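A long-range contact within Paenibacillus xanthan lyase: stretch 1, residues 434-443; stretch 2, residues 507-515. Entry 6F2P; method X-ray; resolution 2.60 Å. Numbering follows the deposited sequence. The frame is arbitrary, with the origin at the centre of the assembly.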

# COMPACT_ATOMS: atom_id res chain seq x y z
N ARG A 434 7.20 9.05 23.14
CA ARG A 434 6.79 10.23 22.40
C ARG A 434 7.54 10.39 21.09
O ARG A 434 8.21 11.40 20.87
CB ARG A 434 7.01 11.49 23.25
CG ARG A 434 6.09 11.56 24.45
CD ARG A 434 6.20 12.90 25.17
NE ARG A 434 5.14 13.04 26.17
CZ ARG A 434 5.24 13.76 27.28
NH1 ARG A 434 6.36 14.41 27.54
NH2 ARG A 434 4.22 13.84 28.12
N LEU A 435 7.42 9.38 20.22
CA LEU A 435 8.00 9.45 18.88
C LEU A 435 7.18 10.36 17.95
O LEU A 435 5.94 10.34 17.97
CB LEU A 435 8.10 8.04 18.30
CG LEU A 435 9.05 7.10 19.04
CD1 LEU A 435 9.09 5.71 18.41
CD2 LEU A 435 10.44 7.71 19.09
N PRO A 436 7.87 11.17 17.12
CA PRO A 436 7.22 12.20 16.30
C PRO A 436 6.09 11.67 15.42
O PRO A 436 6.19 10.57 14.86
CB PRO A 436 8.35 12.72 15.41
CG PRO A 436 9.61 12.41 16.18
CD PRO A 436 9.33 11.13 16.91
N GLY A 437 5.01 12.44 15.33
CA GLY A 437 3.92 12.12 14.43
C GLY A 437 2.90 11.18 15.02
O GLY A 437 1.74 11.18 14.60
N THR A 438 3.32 10.38 16.00
CA THR A 438 2.47 9.34 16.57
C THR A 438 1.33 9.89 17.42
O THR A 438 1.45 10.95 18.02
CB THR A 438 3.29 8.37 17.44
OG1 THR A 438 3.99 9.12 18.44
CG2 THR A 438 4.28 7.61 16.59
N THR A 439 0.23 9.14 17.47
CA THR A 439 -0.81 9.38 18.46
C THR A 439 -0.80 8.22 19.45
O THR A 439 -1.00 7.08 19.04
CB THR A 439 -2.20 9.46 17.81
OG1 THR A 439 -2.26 10.63 16.98
CG2 THR A 439 -3.29 9.53 18.86
N VAL A 440 -0.57 8.50 20.73
CA VAL A 440 -0.40 7.43 21.73
C VAL A 440 -1.09 7.68 23.08
O VAL A 440 -1.47 8.81 23.41
CB VAL A 440 1.09 7.20 22.05
CG1 VAL A 440 1.86 6.75 20.82
CG2 VAL A 440 1.69 8.47 22.65
N LEU A 441 -1.23 6.61 23.87
CA LEU A 441 -1.58 6.73 25.29
C LEU A 441 -0.31 7.08 26.03
O LEU A 441 0.72 6.43 25.83
CB LEU A 441 -2.12 5.42 25.84
CG LEU A 441 -3.42 4.91 25.23
CD1 LEU A 441 -3.75 3.53 25.80
CD2 LEU A 441 -4.56 5.90 25.48
N GLN A 442 -0.37 8.11 26.87
CA GLN A 442 0.84 8.65 27.48
C GLN A 442 1.61 7.64 28.31
O GLN A 442 1.04 6.96 29.18
CB GLN A 442 0.51 9.87 28.34
CG GLN A 442 1.66 10.35 29.18
CD GLN A 442 1.36 11.63 29.92
OE1 GLN A 442 0.20 11.93 30.21
NE2 GLN A 442 2.40 12.41 30.21
N ASN A 443 2.91 7.54 28.03
CA ASN A 443 3.84 6.68 28.76
C ASN A 443 3.37 5.23 28.85
O ASN A 443 3.32 4.64 29.92
CB ASN A 443 4.09 7.25 30.16
CG ASN A 443 5.27 6.60 30.85
OD1 ASN A 443 6.43 6.90 30.53
ND2 ASN A 443 5.00 5.73 31.81
N ALA A 507 -4.28 9.75 29.71
CA ALA A 507 -4.12 10.93 28.86
C ALA A 507 -3.56 10.56 27.49
O ALA A 507 -2.55 9.86 27.39
CB ALA A 507 -3.22 11.94 29.54
N THR A 508 -4.23 11.02 26.45
CA THR A 508 -3.87 10.67 25.08
C THR A 508 -3.08 11.81 24.43
O THR A 508 -3.42 12.98 24.58
CB THR A 508 -5.13 10.30 24.28
OG1 THR A 508 -5.80 9.22 24.95
CG2 THR A 508 -4.78 9.87 22.86
N GLU A 509 -2.02 11.46 23.71
CA GLU A 509 -1.12 12.48 23.16
C GLU A 509 -0.85 12.29 21.68
O GLU A 509 -0.85 11.16 21.17
CB GLU A 509 0.21 12.47 23.91
CG GLU A 509 0.11 12.71 25.40
CD GLU A 509 1.45 12.65 26.11
OE1 GLU A 509 1.57 13.23 27.21
OE2 GLU A 509 2.39 12.02 25.56
N THR A 510 -0.62 13.39 20.98
CA THR A 510 -0.15 13.35 19.60
C THR A 510 1.14 14.15 19.51
O THR A 510 1.17 15.33 19.84
CB THR A 510 -1.19 13.92 18.63
OG1 THR A 510 -2.25 12.97 18.46
CG2 THR A 510 -0.54 14.22 17.27
N ILE A 511 2.21 13.50 19.06
CA ILE A 511 3.52 14.13 19.09
C ILE A 511 3.81 14.90 17.82
O ILE A 511 3.87 14.32 16.74
CB ILE A 511 4.65 13.12 19.33
CG1 ILE A 511 4.29 12.15 20.47
CG2 ILE A 511 5.96 13.84 19.59
CD1 ILE A 511 3.87 12.83 21.75
N VAL A 512 3.97 16.21 17.94
CA VAL A 512 4.30 17.03 16.78
C VAL A 512 5.78 16.92 16.44
O VAL A 512 6.16 16.79 15.28
CB VAL A 512 3.93 18.51 16.98
CG1 VAL A 512 4.56 19.37 15.89
CG2 VAL A 512 2.43 18.70 16.98
N GLU A 513 6.60 16.97 17.48
CA GLU A 513 8.04 17.01 17.31
C GLU A 513 8.74 16.33 18.48
O GLU A 513 8.21 16.28 19.59
CB GLU A 513 8.49 18.47 17.17
CG GLU A 513 9.95 18.66 16.84
CD GLU A 513 10.43 17.80 15.69
OE1 GLU A 513 10.45 18.29 14.54
OE2 GLU A 513 10.82 16.63 15.92
N ASN A 514 9.92 15.77 18.21
CA ASN A 514 10.82 15.34 19.27
C ASN A 514 12.22 15.37 18.69
O ASN A 514 12.78 14.34 18.36
CB ASN A 514 10.46 13.95 19.79
CG ASN A 514 11.06 13.67 21.16
OD1 ASN A 514 11.99 14.36 21.58
ND2 ASN A 514 10.54 12.68 21.86
N ARG A 515 12.78 16.57 18.56
CA ARG A 515 13.99 16.76 17.77
C ARG A 515 15.23 16.76 18.63
O ARG A 515 15.25 17.37 19.70
CB ARG A 515 13.92 18.11 17.04
CG ARG A 515 14.94 18.27 15.92
CD ARG A 515 14.46 17.54 14.68
NE ARG A 515 15.38 17.69 13.55
CZ ARG A 515 15.29 16.99 12.43
NH1 ARG A 515 14.31 16.10 12.29
NH2 ARG A 515 16.16 17.17 11.44
O HOH W 1 3.85 9.38 26.00

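Residues 434-443 and 507-515 pack as antiparallel neighbours, burying 754 Å² between them, and Glu509, Ile511 and Arg434 cover the most surface. Glu509 anchors the pairing through both backbone and side chain. Its main chain forms a reciprocal pair with Val440, Val440 N to Glu509 O and Glu509 N to Val440 O, each 2.7 Å. The ladder continues from Gln442 N to Ala507 O (2.8 Å) and from Ile511 N to Thr438 O (2.9 Å).

The Glu509 side chain lies on the same face of the sheet as Val440 and extends (chi2 178°) to meet Arg434. The guanidinium receives the carboxylate at its edge, near its plane, in a two-pronged salt bridge: Arg434 NE lies 3.0 Å from Glu509 OE2 and Arg434 NH2 2.9 Å from Glu509 OE1. The buried acid is thus neutralised by a partner whose long, nearly extended side chain can span the distance. A water oxygen 2.9 Å from Asn443 N, whose hydrogen it accepts, also lies 3.0 Å from Glu509 OE2, within hydrogen-bonding reach.

Ile511 supplies much of the apolar packing. Its CA-to-CB bond points toward the first stretch; Ile511 CD1 lies 3.7 Å from Arg434 CG, while Ile511 CB sits 3.4 Å from the carbonyl Leu435 O. Ile511 O accepts a short hydrogen bond from Gly437 N (2.6 Å). Gly437 belongs to the type II turn Leu435-Thr438; at its phi/psi of 86/-25 a CB would jam against the preceding carbonyl, so glycine suits the position. Thr438 OG1 braces the turn with a very short bond to Leu435 O (2.3 Å).

On the other sheet face, Thr439 OG1 and Thr510 OG1 lie 2.8 Å apart and hydrogen-bond across a backbone pair that makes no hydrogen bonds of its own; both hydroxyls have further partners elsewhere in the structure. Beyond the corner at Val512, Asn514 ND2 donates to Arg434 O (2.8 Å), tying down the backbone of the arginine that holds Glu509.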